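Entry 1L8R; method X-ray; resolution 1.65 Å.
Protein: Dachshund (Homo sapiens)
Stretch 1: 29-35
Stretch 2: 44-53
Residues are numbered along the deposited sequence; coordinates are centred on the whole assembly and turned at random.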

# COMPACT_ATOMS: atom_id res chain seq x y z
N CYS A 29 2.50 -0.27 -2.15
CA CYS A 29 2.48 -0.92 -0.84
C CYS A 29 1.74 -0.07 0.18
O CYS A 29 2.21 1.00 0.57
CB CYS A 29 3.92 -1.17 -0.41
SG CYS A 29 4.07 -1.86 1.22
N LEU A 30 0.57 -0.53 0.61
CA LEU A 30 -0.25 0.21 1.57
C LEU A 30 0.41 0.51 2.91
O LEU A 30 0.42 1.66 3.36
CB LEU A 30 -1.58 -0.52 1.79
CG LEU A 30 -2.54 0.12 2.80
CD1 LEU A 30 -2.82 1.57 2.41
CD2 LEU A 30 -3.83 -0.69 2.86
N PRO A 31 0.97 -0.51 3.59
CA PRO A 31 1.61 -0.25 4.88
C PRO A 31 2.74 0.77 4.78
O PRO A 31 2.93 1.59 5.69
CB PRO A 31 2.12 -1.63 5.31
CG PRO A 31 1.14 -2.55 4.68
CD PRO A 31 0.95 -1.96 3.30
N GLN A 32 3.48 0.72 3.68
CA GLN A 32 4.58 1.66 3.47
C GLN A 32 4.05 3.08 3.31
O GLN A 32 4.57 4.01 3.94
CB GLN A 32 5.40 1.27 2.24
CG GLN A 32 6.56 2.21 1.93
CD GLN A 32 7.41 1.71 0.78
OE1 GLN A 32 6.89 1.20 -0.21
NE2 GLN A 32 8.73 1.87 0.90
N ALA A 33 3.02 3.24 2.49
CA ALA A 33 2.42 4.56 2.27
C ALA A 33 1.84 5.07 3.58
O ALA A 33 1.91 6.26 3.89
CB ALA A 33 1.33 4.48 1.20
N PHE A 34 1.26 4.16 4.35
CA PHE A 34 0.69 4.49 5.65
C PHE A 34 1.77 5.07 6.57
O PHE A 34 1.61 6.15 7.13
CB PHE A 34 0.07 3.25 6.29
CG PHE A 34 -0.29 3.43 7.74
CD1 PHE A 34 -1.42 4.16 8.10
CD2 PHE A 34 0.50 2.88 8.74
CE1 PHE A 34 -1.75 4.34 9.45
CE2 PHE A 34 0.17 3.05 10.09
CZ PHE A 34 -0.95 3.78 10.44
N ASP A 35 2.89 4.35 6.70
CA ASP A 35 3.98 4.80 7.57
C ASP A 35 4.54 6.15 7.16
O ASP A 35 4.99 6.93 8.00
CB ASP A 35 5.14 3.80 7.59
CG ASP A 35 4.72 2.43 8.07
OD1 ASP A 35 3.82 2.34 8.93
OD2 ASP A 35 5.33 1.44 7.60
N GLY A 44 -2.86 3.79 13.18
CA GLY A 44 -3.54 2.51 13.15
C GLY A 44 -3.95 2.05 11.76
O GLY A 44 -4.78 2.69 11.11
N LEU A 45 -3.37 0.95 11.31
CA LEU A 45 -3.68 0.39 10.00
C LEU A 45 -5.05 -0.26 10.09
O LEU A 45 -5.72 -0.48 9.08
CB LEU A 45 -2.63 -0.65 9.60
CG LEU A 45 -2.59 -1.06 8.12
CD1 LEU A 45 -2.25 0.14 7.26
CD2 LEU A 45 -1.55 -2.15 7.93
N HIS A 46 -5.46 -0.57 11.32
CA HIS A 46 -6.75 -1.20 11.56
C HIS A 46 -7.84 -0.20 11.15
O HIS A 46 -8.86 -0.58 10.57
CB HIS A 46 -6.88 -1.56 13.04
CG HIS A 46 -8.12 -2.34 13.37
ND1 HIS A 46 -9.36 -1.76 13.53
CD2 HIS A 46 -8.31 -3.67 13.58
CE1 HIS A 46 -10.25 -2.68 13.81
NE2 HIS A 46 -9.64 -3.86 13.84
N THR A 47 -7.62 1.07 11.46
CA THR A 47 -8.56 2.12 11.13
C THR A 47 -8.58 2.31 9.62
O THR A 47 -9.63 2.56 9.02
CB THR A 47 -8.17 3.46 11.79
OG1 THR A 47 -8.06 3.26 13.21
CG2 THR A 47 -9.23 4.53 11.51
N VAL A 48 -7.40 2.18 8.99
CA VAL A 48 -7.30 2.31 7.54
C VAL A 48 -8.22 1.28 6.89
O VAL A 48 -9.02 1.63 6.02
CB VAL A 48 -5.85 2.06 7.05
CG1 VAL A 48 -5.83 1.93 5.53
CG2 VAL A 48 -4.94 3.20 7.48
N TYR A 49 -8.12 0.03 7.32
CA TYR A 49 -8.96 -1.03 6.77
C TYR A 49 -10.44 -0.70 6.96
O TYR A 49 -11.26 -0.95 6.08
CB TYR A 49 -8.63 -2.37 7.42
CG TYR A 49 -7.28 -2.96 7.04
CD1 TYR A 49 -6.78 -4.08 7.70
CD2 TYR A 49 -6.53 -2.42 5.99
CE1 TYR A 49 -5.55 -4.64 7.34
CE2 TYR A 49 -5.30 -2.97 5.63
CZ TYR A 49 -4.82 -4.09 6.30
OH TYR A 49 -3.62 -4.65 5.94
N THR A 50 -10.78 -0.14 8.12
CA THR A 50 -12.16 0.24 8.40
C THR A 50 -12.63 1.30 7.41
O THR A 50 -13.71 1.20 6.82
CB THR A 50 -12.31 0.80 9.83
OG1 THR A 50 -11.85 -0.18 10.77
CG2 THR A 50 -13.77 1.13 10.11
N LYS A 51 -11.81 2.33 7.22
CA LYS A 51 -12.16 3.40 6.29
C LYS A 51 -12.22 2.90 4.86
O LYS A 51 -13.13 3.25 4.10
CB LYS A 51 -11.14 4.54 6.40
CG LYS A 51 -11.14 5.23 7.75
CD LYS A 51 -10.14 6.38 7.77
CE LYS A 51 -10.18 7.12 9.09
NZ LYS A 51 -11.53 7.68 9.36
N LEU A 52 -11.25 2.07 4.48
CA LEU A 52 -11.21 1.51 3.13
C LEU A 52 -12.51 0.76 2.83
O LEU A 52 -13.05 0.86 1.73
CB LEU A 52 -10.00 0.58 3.01
CG LEU A 52 -8.93 0.83 1.94
CD1 LEU A 52 -8.72 2.33 1.68
CD2 LEU A 52 -7.64 0.20 2.41
N LYS A 53 -13.01 0.01 3.80
CA LYS A 53 -14.25 -0.73 3.60
C LYS A 53 -15.37 0.25 3.27
O LYS A 53 -16.05 0.11 2.25
CB LYS A 53 -14.62 -1.52 4.86
CG LYS A 53 -13.65 -2.65 5.19
CD LYS A 53 -14.23 -3.57 6.27
CE LYS A 53 -15.50 -4.25 5.78
NZ LYS A 53 -16.08 -5.16 6.80

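Two helices, 30-35 and 45-53, meet at a steep angle, 113° between their N-to-C directions, with axes 11.4 Å apart at closest approach. No hydrogen bond crosses between the stretches; apolar side chains make the contact, burying 320 Å² summed over both sides. The backbones stay well apart, the nearest CA atoms, Pro-31 CA and Leu-45 CA, lying 7.4 Å from each other, so side chains must fill the gap.

Stretch 1 reaches across chiefly with Leu-30 and Phe-34, four residues apart and therefore on the same side of the helix. Both have CA-to-CB bonds directed toward the other stretch and chi1 in the t well, and both touch more than one partner. Leu-30, with chi2 in p, sends CD2 into a site lined by Val-48, Tyr-49 and, one turn on from Val-48, Leu-52: Leu-30 CD2 lies 4.2 Å from Val-48 CG1, 3.9 Å from Tyr-49 CE2 and 3.9 Å from Leu-52 CD2. A buried branched leucine suits this site because its methyl can meet several apolar surfaces at once.

Phe-34 has the largest covered area of any residue here. With chi1 at 168° and chi2 at 75°, its flat ring reaches the start of the second helix. Leu-45 CD1 sits over one face, 4.2 Å from the centroid of the Phe-34 ring and 25° off the normal, a CH-pi contact. Gly-44 N lies at the ring edge, 3.3 Å from Phe-34 CZ. Separately, Phe-34 CD1 packs 3.7 Å from Val-48 CG2. One aromatic side chain thus engages both the N-cap backbone and the first turn of the helix.

Leu-45 shows how a rotamer can redirect a residue. Its CA-to-CB bond points sideways, yet the t, p conformation brings the end of the side chain nearer. Leu-45 CD1 packs on the Phe-34 ring, while Leu-45 CD2 lies 4.2 Å from Pro-31 CG. Pro-31 suits the first turn of its helix, where its missing amide hydrogen costs no helical bond, and its compact ring adds apolar surface.

Val-48 and Leu-52 point toward stretch 1 one turn apart, both buried. The t rotamer of Val-48 lets its two methyls serve different neighbours, CG1 facing Leu-30 and CG2 facing Phe-34. Leu-52 is less regular: chi1 of -122° and chi2 of 34° both fall between wells, although CD2 still reaches Leu-30. Tyr-49 starts sideways, but with chi1 in m it brings its ring edge to Leu-30 CD2.

The helix starts are handled differently. Cys-29, in t, caps the first helix: Gln-32 N donates a weak hydrogen bond to Cys-29 SG at 3.6 Å. Gly-44 occupies the other N-cap at phi/psi of 123/116, where a CB would be jammed against the preceding carbonyl oxygen; the backbone itself calls for glycine. Farther along, Thr-50 OG1 donates to His-46 O at 3.0 Å, satisfying its hydroxyl on the exposed side, out of reach of the apolar contact.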